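Pectinesterase A (Erwinia chrysanthemi, PDB 2NTP) removes the methyl esters from the galacturonate units of pectin, releasing methanol and leaving the de-esterified chain, probably the first step in maceration and soft rot of plant tissue. Local coordinates at residues Phe176-Gly181 with Arg243-Thr248; Thr208-Asn213 with Tyr218-Thr223. All blocks are in the same frame, centred on the assembly; numbering follows the deposited sequence.

Contact 1 (Phe176-Gly181 with Arg243-Thr248). With ADA (alpha-D-galactopyranuronic acid), chain C; ADA (alpha-D-galactopyranuronic acid), chain B; ADA (alpha-D-galactopyranuronic acid), chain D.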
ATOM      1  N   PHE A 176      -1.997   6.487  -0.215  1.00  4.99           N
ATOM      2  CA  PHE A 176      -2.311   5.137  -0.694  1.00  5.23           C
ATOM      3  C   PHE A 176      -1.163   4.126  -0.612  1.00  4.85           C
ATOM      4  O   PHE A 176      -1.372   2.929  -0.813  1.00  5.12           O
ATOM      5  CB  PHE A 176      -3.125   5.104  -2.008  1.00  5.37           C
ATOM      6  CG  PHE A 176      -2.385   5.547  -3.254  1.00  6.10           C
ATOM      7  CD1 PHE A 176      -1.601   4.647  -3.981  1.00  6.62           C
ATOM      8  CD2 PHE A 176      -2.552   6.842  -3.754  1.00  6.42           C
ATOM      9  CE1 PHE A 176      -0.955   5.039  -5.167  1.00  5.89           C
ATOM     10  CE2 PHE A 176      -1.920   7.246  -4.945  1.00  5.83           C
ATOM     11  CZ  PHE A 176      -1.116   6.345  -5.647  1.00  6.18           C
ATOM     12  N   ILE A 177       0.034   4.617  -0.300  1.00  4.41           N
ATOM     13  CA  ILE A 177       1.128   3.770   0.170  1.00  4.35           C
ATOM     14  C   ILE A 177       1.597   4.422   1.452  1.00  4.62           C
ATOM     15  O   ILE A 177       2.089   5.544   1.424  1.00  4.30           O
ATOM     16  CB  ILE A 177       2.312   3.694  -0.821  1.00  4.43           C
ATOM     17  CG1 ILE A 177       1.851   3.164  -2.185  1.00  4.47           C
ATOM     18  CG2 ILE A 177       3.427   2.809  -0.241  1.00  4.23           C
ATOM     19  CD1 ILE A 177       2.878   3.359  -3.311  1.00  4.81           C
ATOM     20  N   PHE A 178       1.431   3.736   2.576  1.00  4.67           N
ATOM     21  CA  PHE A 178       1.759   4.350   3.870  1.00  5.18           C
ATOM     22  C   PHE A 178       2.298   3.329   4.860  1.00  5.37           C
ATOM     23  O   PHE A 178       2.061   2.125   4.719  1.00  5.44           O
ATOM     24  CB  PHE A 178       0.540   5.094   4.452  1.00  5.59           C
ATOM     25  CG  PHE A 178      -0.546   4.188   4.982  1.00  5.64           C
ATOM     26  CD1 PHE A 178      -1.322   3.424   4.113  1.00  5.65           C
ATOM     27  CD2 PHE A 178      -0.803   4.114   6.352  1.00  6.07           C
ATOM     28  CE1 PHE A 178      -2.319   2.580   4.597  1.00  6.15           C
ATOM     29  CE2 PHE A 178      -1.815   3.286   6.849  1.00  5.76           C
ATOM     30  CZ  PHE A 178      -2.575   2.522   5.970  1.00  6.45           C
ATOM     31  N   GLY A 179       3.024   3.818   5.862  1.00  5.40           N
ATOM     32  CA  GLY A 179       3.546   2.942   6.907  1.00  6.06           C
ATOM     33  C   GLY A 179       5.045   3.062   7.095  1.00  6.27           C
ATOM     34  O   GLY A 179       5.702   3.891   6.462  1.00  6.24           O
ATOM     35  N   ASP A 180       5.573   2.220   7.979  1.00  6.95           N
ATOM     36  CA  ASP A 180       6.941   2.334   8.476  1.00  7.74           C
ATOM     37  C   ASP A 180       7.858   1.249   7.920  1.00  7.72           C
ATOM     38  O   ASP A 180       9.019   1.155   8.313  1.00  8.03           O
ATOM     39  CB  ASP A 180       6.924   2.233   9.999  1.00  8.48           C
ATOM     40  CG  ASP A 180       6.313   0.928  10.472  1.00 10.13           C
ATOM     41  OD1 ASP A 180       5.077   0.768  10.360  1.00 15.06           O
ATOM     42  OD2 ASP A 180       7.064   0.054  10.940  1.00 14.65           O
ATOM     43  N   GLY A 181       7.339   0.431   7.012  1.00  7.56           N
ATOM     44  CA  GLY A 181       8.119  -0.670   6.444  1.00  7.53           C
ATOM     45  C   GLY A 181       9.203  -0.211   5.486  1.00  7.45           C
ATOM     46  O   GLY A 181       9.258   0.964   5.089  1.00  7.35           O
ATOM     47  N   ARG A 243       3.453  13.001   2.242  1.00  6.18           N
ATOM     48  CA  ARG A 243       3.375  13.840   3.438  1.00  6.00           C
ATOM     49  C   ARG A 243       3.804  12.986   4.642  1.00  6.27           C
ATOM     50  O   ARG A 243       3.680  11.760   4.603  1.00  6.22           O
ATOM     51  CB  ARG A 243       1.978  14.450   3.610  1.00  6.19           C
ATOM     52  CG  ARG A 243       0.830  13.449   3.714  1.00  6.27           C
ATOM     53  CD  ARG A 243      -0.509  14.163   3.896  1.00  5.72           C
ATOM     54  NE  ARG A 243      -1.584  13.213   4.166  1.00  5.94           N
ATOM     55  CZ  ARG A 243      -2.774  13.534   4.675  1.00  6.97           C
ATOM     56  NH1 ARG A 243      -3.060  14.797   4.975  1.00  7.01           N
ATOM     57  NH2 ARG A 243      -3.678  12.589   4.887  1.00  7.37           N
ATOM     58  N   PRO A 244       4.339  13.617   5.702  1.00  6.43           N
ATOM     59  CA  PRO A 244       4.947  12.818   6.768  1.00  6.71           C
ATOM     60  C   PRO A 244       3.945  12.310   7.799  1.00  7.13           C
ATOM     61  O   PRO A 244       3.397  13.098   8.569  1.00  7.22           O
ATOM     62  CB  PRO A 244       5.935  13.799   7.432  1.00  7.07           C
ATOM     63  CG  PRO A 244       5.711  15.143   6.766  1.00  6.87           C
ATOM     64  CD  PRO A 244       4.450  15.061   5.970  1.00  6.85           C
ATOM     65  N   TRP A 245       3.721  10.995   7.814  1.00  6.74           N
ATOM     66  CA  TRP A 245       2.818  10.400   8.791  1.00  6.67           C
ATOM     67  C   TRP A 245       3.544  10.087  10.092  1.00  6.84           C
ATOM     68  O   TRP A 245       4.476   9.282  10.120  1.00  6.80           O
ATOM     69  CB  TRP A 245       2.147   9.140   8.230  1.00  6.63           C
ATOM     70  CG  TRP A 245       1.137   8.542   9.165  1.00  6.61           C
ATOM     71  CD1 TRP A 245       0.255   9.219   9.965  1.00  6.53           C
ATOM     72  CD2 TRP A 245       0.884   7.147   9.380  1.00  6.96           C
ATOM     73  NE1 TRP A 245      -0.517   8.332  10.676  1.00  6.53           N
ATOM     74  CE2 TRP A 245      -0.150   7.053  10.340  1.00  6.78           C
ATOM     75  CE3 TRP A 245       1.442   5.966   8.865  1.00  6.93           C
ATOM     76  CZ2 TRP A 245      -0.651   5.822  10.790  1.00  6.96           C
ATOM     77  CZ3 TRP A 245       0.953   4.740   9.318  1.00  7.20           C
ATOM     78  CH2 TRP A 245      -0.090   4.679  10.271  1.00  6.75           C
ATOM     79  N   HIS A 246       3.113  10.749  11.159  1.00  6.82           N
ATOM     80  CA  HIS A 246       3.608  10.471  12.501  1.00  7.21           C
ATOM     81  C   HIS A 246       2.473   9.810  13.272  1.00  7.17           C
ATOM     82  O   HIS A 246       1.630  10.506  13.836  1.00  7.40           O
ATOM     83  CB  HIS A 246       4.048  11.779  13.176  1.00  7.15           C
ATOM     84  CG  HIS A 246       5.269  12.396  12.561  1.00  7.76           C
ATOM     85  ND1 HIS A 246       6.460  12.523  13.244  1.00  7.76           N
ATOM     86  CD2 HIS A 246       5.488  12.905  11.324  1.00  7.93           C
ATOM     87  CE1 HIS A 246       7.357  13.095  12.460  1.00  8.15           C
ATOM     88  NE2 HIS A 246       6.794  13.335  11.288  1.00  7.89           N
ATOM     89  N   PRO A 247       2.425   8.459  13.272  1.00  7.50           N
ATOM     90  CA  PRO A 247       1.254   7.744  13.774  1.00  7.87           C
ATOM     91  C   PRO A 247       0.993   8.022  15.244  1.00  8.08           C
ATOM     92  O   PRO A 247       1.938   8.173  16.022  1.00  8.34           O
ATOM     93  CB  PRO A 247       1.627   6.269  13.581  1.00  7.82           C
ATOM     94  CG  PRO A 247       2.674   6.267  12.544  1.00  7.95           C
ATOM     95  CD  PRO A 247       3.461   7.521  12.803  1.00  7.61           C
ATOM     96  N   THR A 248      -0.286   8.117  15.600  1.00  8.49           N
ATOM     97  CA  THR A 248      -0.674   8.131  17.006  1.00  9.21           C
ATOM     98  C   THR A 248      -0.139   6.842  17.617  1.00  9.39           C
ATOM     99  O   THR A 248      -0.403   5.738  17.110  1.00  9.41           O
ATOM    100  CB  THR A 248      -2.191   8.235  17.167  1.00  9.32           C
ATOM    101  OG1 THR A 248      -2.653   9.423  16.513  1.00  9.95           O
ATOM    102  CG2 THR A 248      -2.582   8.284  18.642  1.00  9.94           C
TER
HETATM  103  C1  ADA C   4      -3.811   7.416   9.729  1.00 10.51           C
HETATM  104  C2  ADA C   4      -4.515   6.064   9.899  1.00 11.35           C
HETATM  105  C3  ADA C   4      -5.501   6.141  11.061  1.00 11.32           C
HETATM  106  C4  ADA C   4      -4.789   6.602  12.333  1.00 11.38           C
HETATM  107  C5  ADA C   4      -4.100   7.945  12.081  1.00 11.34           C
HETATM  108  C6  ADA C   4      -3.350   8.390  13.302  1.00 11.47           C
HETATM  109  O2  ADA C   4      -5.223   5.707   8.706  1.00 10.35           O
HETATM  110  O3  ADA C   4      -6.150   4.879  11.258  1.00 11.47           O
HETATM  111  O4  ADA C   4      -3.802   5.645  12.739  1.00 13.00           O
HETATM  112  O5  ADA C   4      -3.204   7.851  10.958  1.00 10.50           O
HETATM  113  O6B ADA C   4      -2.118   8.600  13.208  1.00 12.18           O
HETATM  114  O6A ADA C   4      -3.996   8.535  14.368  1.00 11.59           O
HETATM  115  C1  ADA B   2      -7.075  13.966   4.436  1.00 17.95           C
HETATM  116  C2  ADA B   2      -7.922  12.708   4.634  1.00 15.07           C
HETATM  117  C3  ADA B   2      -8.583  12.710   6.010  1.00 14.54           C
HETATM  118  C4  ADA B   2      -7.575  13.034   7.118  1.00 13.74           C
HETATM  119  C5  ADA B   2      -6.754  14.279   6.788  1.00 15.04           C
HETATM  120  C6  ADA B   2      -5.700  14.497   7.839  1.00 15.36           C
HETATM  121  O2  ADA B   2      -8.938  12.665   3.631  1.00 15.31           O
HETATM  122  O3  ADA B   2      -9.203  11.442   6.260  1.00 13.06           O
HETATM  123  O4  ADA B   2      -6.665  11.945   7.311  1.00 13.17           O
HETATM  124  O5  ADA B   2      -6.135  14.103   5.508  1.00 14.74           O
HETATM  125  O6B ADA B   2      -4.537  14.763   7.470  1.00 15.63           O
HETATM  126  O6A ADA B   2      -6.020  14.402   9.045  1.00 15.90           O
HETATM  127  C1  ADA D   5      -3.879   5.023  14.037  1.00 16.32           C
HETATM  128  C2  ADA D   5      -2.518   4.503  14.502  1.00 16.69           C
HETATM  129  C3  ADA D   5      -2.056   3.331  13.632  1.00 17.80           C
HETATM  130  C4  ADA D   5      -3.140   2.253  13.538  1.00 18.88           C
HETATM  131  C5  ADA D   5      -4.452   2.885  13.074  1.00 18.26           C
HETATM  132  C6  ADA D   5      -5.570   1.879  13.011  1.00 18.91           C
HETATM  133  O2  ADA D   5      -1.576   5.575  14.424  1.00 16.06           O
HETATM  134  O3  ADA D   5      -0.823   2.788  14.133  1.00 18.22           O
HETATM  135  O4  ADA D   5      -3.364   1.644  14.818  1.00 21.91           O
HETATM  136  O5  ADA D   5      -4.821   3.947  13.968  1.00 17.16           O
HETATM  137  O6B ADA D   5      -5.355   0.761  12.495  1.00 17.60           O
HETATM  138  O6A ADA D   5      -6.679   2.206  13.478  1.00 20.30           O

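Contact 2 (Thr208-Asn213 with Tyr218-Thr223)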
ATOM      1  N   THR A 208       2.169   8.878  -1.029  1.00  5.69           N
ATOM      2  CA  THR A 208       2.791   8.204   0.103  1.00  5.44           C
ATOM      3  C   THR A 208       2.602   8.952   1.410  1.00  5.43           C
ATOM      4  O   THR A 208       2.468  10.172   1.428  1.00  5.31           O
ATOM      5  CB  THR A 208       4.303   7.959  -0.119  1.00  5.46           C
ATOM      6  OG1 THR A 208       5.012   9.208  -0.120  1.00  5.21           O
ATOM      7  CG2 THR A 208       4.550   7.228  -1.443  1.00  6.20           C
ATOM      8  N   ALA A 209       2.594   8.192   2.499  1.00  5.40           N
ATOM      9  CA  ALA A 209       2.610   8.763   3.843  1.00  5.35           C
ATOM     10  C   ALA A 209       3.499   7.873   4.705  1.00  5.67           C
ATOM     11  O   ALA A 209       3.002   7.042   5.473  1.00  5.41           O
ATOM     12  CB  ALA A 209       1.199   8.869   4.416  1.00  5.26           C
ATOM     13  N   PRO A 210       4.829   8.022   4.554  1.00  5.94           N
ATOM     14  CA  PRO A 210       5.761   7.176   5.300  1.00  6.13           C
ATOM     15  C   PRO A 210       5.834   7.566   6.772  1.00  6.48           C
ATOM     16  O   PRO A 210       5.756   8.756   7.107  1.00  6.40           O
ATOM     17  CB  PRO A 210       7.097   7.443   4.606  1.00  6.36           C
ATOM     18  CG  PRO A 210       6.977   8.851   4.120  1.00  6.14           C
ATOM     19  CD  PRO A 210       5.537   8.993   3.694  1.00  6.19           C
ATOM     20  N   SER A 211       5.957   6.556   7.630  1.00  6.58           N
ATOM     21  CA  SER A 211       6.115   6.749   9.073  1.00  6.84           C
ATOM     22  C   SER A 211       7.429   6.133   9.551  1.00  7.19           C
ATOM     23  O   SER A 211       7.585   5.803  10.735  1.00  7.62           O
ATOM     24  CB  SER A 211       4.943   6.118   9.809  1.00  7.01           C
ATOM     25  OG  SER A 211       4.781   4.766   9.410  1.00  6.89           O
ATOM     26  N   THR A 212       8.366   6.004   8.618  1.00  7.56           N
ATOM     27  CA  THR A 212       9.654   5.352   8.836  1.00  7.55           C
ATOM     28  C   THR A 212      10.338   5.929  10.076  1.00  8.06           C
ATOM     29  O   THR A 212      10.508   7.141  10.169  1.00  7.71           O
ATOM     30  CB  THR A 212      10.597   5.591   7.629  1.00  7.67           C
ATOM     31  OG1 THR A 212       9.840   5.667   6.412  1.00  6.84           O
ATOM     32  CG2 THR A 212      11.648   4.483   7.525  1.00  8.22           C
ATOM     33  N   ASN A 213      10.718   5.068  11.019  1.00  8.81           N
ATOM     34  CA  ASN A 213      11.489   5.525  12.178  1.00  9.92           C
ATOM     35  C   ASN A 213      12.806   6.154  11.723  1.00 10.25           C
ATOM     36  O   ASN A 213      13.440   5.669  10.787  1.00  9.99           O
ATOM     37  CB  ASN A 213      11.764   4.377  13.147  1.00 10.36           C
ATOM     38  CG  ASN A 213      12.544   4.824  14.376  1.00 11.01           C
ATOM     39  OD1 ASN A 213      13.763   4.651  14.443  1.00 12.71           O
ATOM     40  ND2 ASN A 213      11.851   5.420  15.342  1.00 12.70           N
ATOM     41  N   TYR A 218      15.974   2.663   5.369  1.00 10.40           N
ATOM     42  CA  TYR A 218      15.111   2.782   4.193  1.00  9.78           C
ATOM     43  C   TYR A 218      13.630   2.682   4.529  1.00  9.22           C
ATOM     44  O   TYR A 218      13.221   1.844   5.333  1.00  9.24           O
ATOM     45  CB  TYR A 218      15.471   1.718   3.154  1.00 10.07           C
ATOM     46  CG  TYR A 218      16.911   1.789   2.696  1.00 10.24           C
ATOM     47  CD1 TYR A 218      17.325   2.760   1.782  1.00 10.38           C
ATOM     48  CD2 TYR A 218      17.856   0.892   3.180  1.00 11.11           C
ATOM     49  CE1 TYR A 218      18.656   2.837   1.363  1.00 10.96           C
ATOM     50  CE2 TYR A 218      19.193   0.955   2.764  1.00 10.76           C
ATOM     51  CZ  TYR A 218      19.581   1.930   1.860  1.00 11.58           C
ATOM     52  OH  TYR A 218      20.894   1.999   1.444  1.00 12.38           O
ATOM     53  N   GLY A 219      12.841   3.550   3.901  1.00  8.41           N
ATOM     54  CA  GLY A 219      11.390   3.518   4.025  1.00  7.93           C
ATOM     55  C   GLY A 219      10.788   3.108   2.698  1.00  7.42           C
ATOM     56  O   GLY A 219      10.991   1.981   2.240  1.00  7.42           O
ATOM     57  N   LEU A 220      10.072   4.037   2.069  1.00  6.62           N
ATOM     58  CA  LEU A 220       9.424   3.776   0.784  1.00  6.41           C
ATOM     59  C   LEU A 220      10.345   4.220  -0.338  1.00  6.42           C
ATOM     60  O   LEU A 220      10.696   5.401  -0.431  1.00  6.56           O
ATOM     61  CB  LEU A 220       8.076   4.500   0.701  1.00  6.40           C
ATOM     62  CG  LEU A 220       7.168   4.364   1.935  1.00  6.14           C
ATOM     63  CD1 LEU A 220       5.926   5.219   1.778  1.00  5.61           C
ATOM     64  CD2 LEU A 220       6.792   2.908   2.202  1.00  6.47           C
ATOM     65  N   VAL A 221      10.741   3.266  -1.179  1.00  6.13           N
ATOM     66  CA  VAL A 221      11.679   3.530  -2.270  1.00  6.30           C
ATOM     67  C   VAL A 221      11.025   3.114  -3.581  1.00  6.42           C
ATOM     68  O   VAL A 221      10.688   1.938  -3.775  1.00  6.00           O
ATOM     69  CB  VAL A 221      13.036   2.807  -2.052  1.00  6.43           C
ATOM     70  CG1 VAL A 221      14.023   3.143  -3.178  1.00  6.67           C
ATOM     71  CG2 VAL A 221      13.637   3.178  -0.683  1.00  6.79           C
ATOM     72  N   ILE A 222      10.824   4.086  -4.466  1.00  6.45           N
ATOM     73  CA  ILE A 222      10.115   3.853  -5.728  1.00  7.00           C
ATOM     74  C   ILE A 222      11.083   4.041  -6.898  1.00  6.97           C
ATOM     75  O   ILE A 222      11.635   5.129  -7.079  1.00  7.58           O
ATOM     76  CB  ILE A 222       8.878   4.789  -5.872  1.00  7.09           C
ATOM     77  CG1 ILE A 222       7.828   4.477  -4.800  1.00  8.03           C
ATOM     78  CG2 ILE A 222       8.230   4.640  -7.251  1.00  7.45           C
ATOM     79  CD1 ILE A 222       7.876   5.395  -3.593  1.00 11.45           C
ATOM     80  N   THR A 223      11.289   2.981  -7.676  1.00  7.15           N
ATOM     81  CA  THR A 223      12.293   2.996  -8.751  1.00  7.03           C
ATOM     82  C   THR A 223      11.705   2.595 -10.100  1.00  7.19           C
ATOM     83  O   THR A 223      10.872   1.687 -10.178  1.00  6.49           O
ATOM     84  CB  THR A 223      13.509   2.061  -8.438  1.00  7.31           C
ATOM     85  OG1 THR A 223      13.084   0.692  -8.395  1.00  6.89           O
ATOM     86  CG2 THR A 223      14.163   2.425  -7.116  1.00  7.56           C
TER

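Contact 1 (Phe176-Gly181 with Arg243-Thr248)
Phe-178 meets Trp-245 at the wall of the sugar-binding cleft. The chain turns a corner at Phe-176 and Ile-177 just before it. At Phe-178, chi1 of 73° turns the ring toward the indole, CD2 lying 3.5 Å from Trp-245 CZ3. The indole carbon lies at the edge of the phenyl ring, near its plane. The phenyl centroid is 5.4 Å from that of the indole's six-membered ring, an oblique pairing with planes inclined by 59°. The phenylalanine also stacks on Tyr-157 and touches the catalytic proton donor Asp-154. Next comes Gly-179, whose CA abuts the indole edge, 4.0 Å from CZ3 of Trp-245. Held at this end by carbon contacts, and with Pro-247 CG over one face, the indole turns its NE1 to the sugar: NE1 of Trp-245 donates to O6B of the chain C galacturonate at 3.0 Å. Thr-248 grips the same carboxylate twice, through N to O6B and through OG1 to O6A at 2.7 Å. Arg-243, salt-bridged to the nucleophile Asp-175, reaches O5 of the chain B sugar through NH1 and NH2. This is the substrate-binding cleft of a pectin methylesterase, built on a right-handed parallel beta-helix.

Contact 2 (Thr208-Asn213 with Tyr218-Thr223)
Leu-220 reaches between Thr-208 and Pro-210 with a single methyl group. Its CD1 lies 3.7 Å from Thr-208 CB and 3.8 Å from Pro-210 CB, which puts the tip of the leucine against the flank of both residues. The Thr-208 and Leu-220 side chains run past one another in opposite directions. At Thr-208, chi1 of 68° sets CG2 beside the backbone N and OG1 between that N and the carbonyl carbon. The methyl thus joins the apolar side, CG2 of Thr-208 being 4.4 Å from CD1 of Ile-222, while the buried hydroxyl is engaged by Leu-241 O and Thr-265 OG1.

Pro-210 presents its ring carbon CB to the leucine, and Thr-265 packs against both of them. Farther along, Thr-212 sets both its branches against the CA of Gly-219, OG1 and CG2 each at 3.6 Å. Gly-219 carries no side chain, and Thr-212 packs straight onto its backbone. The threonine hydroxyl is hydrogen-bonded to Gln-264 N, tying this bend to the next turn of the coil.

The two strands meet through side chains, directed 143° apart with their axes 9.3 Å from each other; at the bend a side chain packs on backbone. Two walls facing each other across a buried interior, Thr-208 and Pro-210 on one and Leu-220 and Ile-222 on the other, are the hallmark of the parallel beta-helix.

Of the segments concerned, the chain reaches strand 178-179 first, then strand 205-210, which is its parallel neighbour in the same sheet. Soon after 208-213, segment 218-223 closes the short loop of contact 2 and carries the chain into another wall of the helix. Only later does 243-248 return to 176-181, so contact 1 closes a far longer loop that holds contact 2 entirely within it. The two meet directly: the carbonyls of Ile-177 and Gly-179 probably accept hydrogen bonds from the amides of Ala-209 and Ser-211. One sheet therefore serves both, with contact 1 toward the bound sugar and contact 2 toward the interior.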